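Local coordinates for protein VP5 (Halorubrum pleomorphic virus 6, PDB 6QGL) that is a viral envelope protein that probably drives fusion of the viral membrane with that of its haloarchaeal host, at residues L168-V173 / T182-R187. Numbering follows the deposited sequence.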
ATOM      1  N   LEU A 168     -20.188 -10.362  13.369  1.00 55.70           N
ATOM      2  CA  LEU A 168     -18.854 -10.833  12.994  1.00 55.00           C
ATOM      3  C   LEU A 168     -18.806 -12.318  13.312  1.00 60.12           C
ATOM      4  O   LEU A 168     -18.699 -12.706  14.481  1.00 60.72           O
ATOM      5  CB  LEU A 168     -17.719 -10.057  13.709  1.00 54.55           C
ATOM      6  CG  LEU A 168     -17.705  -8.525  13.615  1.00 58.02           C
ATOM      7  CD1 LEU A 168     -16.411  -7.964  14.162  1.00 57.52           C
ATOM      8  CD2 LEU A 168     -17.908  -8.038  12.194  1.00 59.26           C
ATOM      9  N   LYS A 169     -18.979 -13.145  12.268  1.00 56.78           N
ATOM     10  CA  LYS A 169     -19.032 -14.604  12.365  1.00 57.38           C
ATOM     11  C   LYS A 169     -17.646 -15.223  12.297  1.00 61.17           C
ATOM     12  O   LYS A 169     -16.864 -14.882  11.410  1.00 59.48           O
ATOM     13  CB  LYS A 169     -19.932 -15.186  11.259  1.00 59.78           C
ATOM     14  CG  LYS A 169     -21.410 -14.819  11.388  1.00 68.33           C
ATOM     15  CD  LYS A 169     -22.215 -15.224  10.159  1.00 76.60           C
ATOM     16  CE  LYS A 169     -22.842 -16.590  10.292  1.00 89.51           C
ATOM     17  NZ  LYS A 169     -23.543 -16.996   9.047  1.00100.71           N
ATOM     18  N   ASP A 170     -17.347 -16.142  13.229  1.00 59.49           N
ATOM     19  CA  ASP A 170     -16.067 -16.849  13.263  1.00 59.46           C
ATOM     20  C   ASP A 170     -16.049 -17.918  12.183  1.00 64.13           C
ATOM     21  O   ASP A 170     -16.924 -18.790  12.156  1.00 65.10           O
ATOM     22  CB  ASP A 170     -15.810 -17.472  14.649  1.00 62.78           C
ATOM     23  CG  ASP A 170     -15.396 -16.501  15.745  1.00 73.49           C
ATOM     24  OD1 ASP A 170     -15.301 -15.284  15.462  1.00 73.24           O
ATOM     25  OD2 ASP A 170     -15.152 -16.960  16.880  1.00 80.29           O
ATOM     26  N   THR A 171     -15.068 -17.827  11.273  1.00 59.83           N
ATOM     27  CA  THR A 171     -14.883 -18.769  10.172  1.00 59.54           C
ATOM     28  C   THR A 171     -13.488 -19.363  10.281  1.00 63.42           C
ATOM     29  O   THR A 171     -12.504 -18.623  10.272  1.00 62.28           O
ATOM     30  CB  THR A 171     -15.172 -18.084   8.826  1.00 65.64           C
ATOM     31  OG1 THR A 171     -16.509 -17.585   8.856  1.00 65.77           O
ATOM     32  CG2 THR A 171     -14.999 -19.018   7.631  1.00 63.58           C
ATOM     33  N   THR A 172     -13.410 -20.699  10.405  1.00 61.04           N
ATOM     34  CA  THR A 172     -12.150 -21.426  10.525  1.00 60.92           C
ATOM     35  C   THR A 172     -11.488 -21.593   9.158  1.00 63.48           C
ATOM     36  O   THR A 172     -12.098 -22.121   8.223  1.00 63.11           O
ATOM     37  CB  THR A 172     -12.350 -22.759  11.273  1.00 71.18           C
ATOM     38  OG1 THR A 172     -12.918 -22.498  12.555  1.00 72.66           O
ATOM     39  CG2 THR A 172     -11.051 -23.540  11.454  1.00 70.29           C
ATOM     40  N   VAL A 173     -10.230 -21.137   9.065  1.00 58.90           N
ATOM     41  CA  VAL A 173      -9.368 -21.241   7.889  1.00 57.48           C
ATOM     42  C   VAL A 173      -8.285 -22.258   8.262  1.00 61.40           C
ATOM     43  O   VAL A 173      -7.685 -22.143   9.334  1.00 61.53           O
ATOM     44  CB  VAL A 173      -8.779 -19.856   7.479  1.00 60.01           C
ATOM     45  CG1 VAL A 173      -7.660 -19.994   6.445  1.00 59.21           C
ATOM     46  CG2 VAL A 173      -9.871 -18.931   6.956  1.00 59.20           C
ATOM     47  N   THR A 182      -8.858 -17.903  12.777  1.00 57.79           N
ATOM     48  CA  THR A 182     -10.219 -17.387  12.813  1.00 57.45           C
ATOM     49  C   THR A 182     -10.338 -16.157  11.915  1.00 60.19           C
ATOM     50  O   THR A 182      -9.854 -15.074  12.264  1.00 59.92           O
ATOM     51  CB  THR A 182     -10.706 -17.163  14.257  1.00 65.98           C
ATOM     52  OG1 THR A 182     -10.634 -18.390  14.981  1.00 67.48           O
ATOM     53  CG2 THR A 182     -12.130 -16.638  14.315  1.00 64.01           C
ATOM     54  N   LEU A 183     -10.969 -16.344  10.750  1.00 55.51           N
ATOM     55  CA  LEU A 183     -11.271 -15.284   9.794  1.00 53.88           C
ATOM     56  C   LEU A 183     -12.671 -14.788  10.147  1.00 57.97           C
ATOM     57  O   LEU A 183     -13.561 -15.599  10.418  1.00 58.59           O
ATOM     58  CB  LEU A 183     -11.223 -15.824   8.348  1.00 53.19           C
ATOM     59  CG  LEU A 183     -11.717 -14.908   7.213  1.00 56.74           C
ATOM     60  CD1 LEU A 183     -10.716 -13.805   6.903  1.00 56.07           C
ATOM     61  CD2 LEU A 183     -12.007 -15.705   5.965  1.00 58.58           C
ATOM     62  N   LEU A 184     -12.858 -13.465  10.190  1.00 53.79           N
ATOM     63  CA  LEU A 184     -14.165 -12.911  10.521  1.00 53.54           C
ATOM     64  C   LEU A 184     -14.987 -12.709   9.263  1.00 57.03           C
ATOM     65  O   LEU A 184     -14.552 -12.019   8.341  1.00 56.38           O
ATOM     66  CB  LEU A 184     -14.055 -11.605  11.333  1.00 53.28           C
ATOM     67  CG  LEU A 184     -13.337 -11.672  12.689  1.00 58.38           C
ATOM     68  CD1 LEU A 184     -13.147 -10.293  13.266  1.00 58.34           C
ATOM     69  CD2 LEU A 184     -14.078 -12.558  13.684  1.00 61.47           C
ATOM     70  N   THR A 185     -16.148 -13.364   9.200  1.00 53.53           N
ATOM     71  CA  THR A 185     -17.076 -13.224   8.091  1.00 52.93           C
ATOM     72  C   THR A 185     -18.029 -12.109   8.476  1.00 56.37           C
ATOM     73  O   THR A 185     -18.688 -12.180   9.519  1.00 56.59           O
ATOM     74  CB  THR A 185     -17.752 -14.557   7.759  1.00 59.34           C
ATOM     75  OG1 THR A 185     -16.751 -15.441   7.270  1.00 57.83           O
ATOM     76  CG2 THR A 185     -18.850 -14.416   6.709  1.00 57.56           C
ATOM     77  N   PHE A 186     -18.061 -11.058   7.655  1.00 52.14           N
ATOM     78  CA  PHE A 186     -18.910  -9.908   7.904  1.00 51.82           C
ATOM     79  C   PHE A 186     -20.329 -10.127   7.400  1.00 56.52           C
ATOM     80  O   PHE A 186     -20.544 -10.228   6.193  1.00 56.84           O
ATOM     81  CB  PHE A 186     -18.298  -8.631   7.298  1.00 52.79           C
ATOM     82  CG  PHE A 186     -19.159  -7.414   7.518  1.00 54.26           C
ATOM     83  CD1 PHE A 186     -19.138  -6.735   8.731  1.00 57.00           C
ATOM     84  CD2 PHE A 186     -20.023  -6.966   6.527  1.00 56.74           C
ATOM     85  CE1 PHE A 186     -19.961  -5.629   8.946  1.00 57.98           C
ATOM     86  CE2 PHE A 186     -20.853  -5.872   6.749  1.00 59.71           C
ATOM     87  CZ  PHE A 186     -20.813  -5.204   7.954  1.00 57.39           C
ATOM     88  N   ARG A 187     -21.298 -10.152   8.325  1.00 53.01           N
ATOM     89  CA  ARG A 187     -22.723 -10.253   8.017  1.00 53.40           C
ATOM     90  C   ARG A 187     -23.379  -8.930   8.414  1.00 56.17           C
ATOM     91  O   ARG A 187     -23.049  -8.379   9.463  1.00 54.65           O
ATOM     92  CB  ARG A 187     -23.379 -11.448   8.743  1.00 54.07           C
ATOM     93  CG  ARG A 187     -24.885 -11.586   8.491  1.00 61.90           C
ATOM     94  CD  ARG A 187     -25.426 -12.921   8.957  1.00 70.75           C
ATOM     95  NE  ARG A 187     -26.879 -13.015   8.795  1.00 78.40           N
ATOM     96  CZ  ARG A 187     -27.501 -13.414   7.688  1.00 92.86           C
ATOM     97  NH1 ARG A 187     -28.824 -13.465   7.644  1.00 79.89           N
ATOM     98  NH2 ARG A 187     -26.801 -13.757   6.613  1.00 81.18           N
TER
HETATM   99  O   HOH W   1     -13.062 -20.203  14.028  1.00 72.06           O
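Strands 168-173 and 182-187 run antiparallel, and four backbone hydrogen bonds join them at two residue pairs. K169 and T185 exchange N-H and carbonyl: T185 N reaches K169 O at 2.8 Å in a nearly straight bond (172° at the hydrogen). T171 and L183 do the same, though the bond from T171 N to L183 O is more bent, at 145°. On the face that carries K169, T171 and T185, the two threonines add a side-chain bond. Both hold OG1 anti to the carbonyl carbon, beside the backbone N, and the two side chains slant across one another so that T171 OG1 and T185 OG1 meet tip to tip at 2.7 Å; T185 OG1 is also hydrogen-bonded to N205. The segments belong to a beta hairpin, strands 166-174 and 180-189, at one edge of a four-stranded antiparallel sheet. Helix 97-140 runs against the hairpin: N124 bonds through its amide to T182 O and L184 N, and the indole NE1 of W123 to L184 O. K169 extends from the same face as the threonines: its CB sits 3.7 Å from T185 O, CG leaves beside the backbone N, and the chain bends at chi3 (93°). Its CD lies 4.1 Å from R187 CD, the two aliphatic chains running alongside in one direction, and NZ ends in a salt bridge with E203. R187 NH2 pairs with the other carboxylate oxygen of E203, which would offset the repulsion between the two cations. On the opposite face, L168 spreads its two methyls: CD1 meets L184 CD1, while CD2 lies 3.9 Å from F186 CD1, at the ring edge. Further along this face, a water links T172 OG1 and T182 OG1.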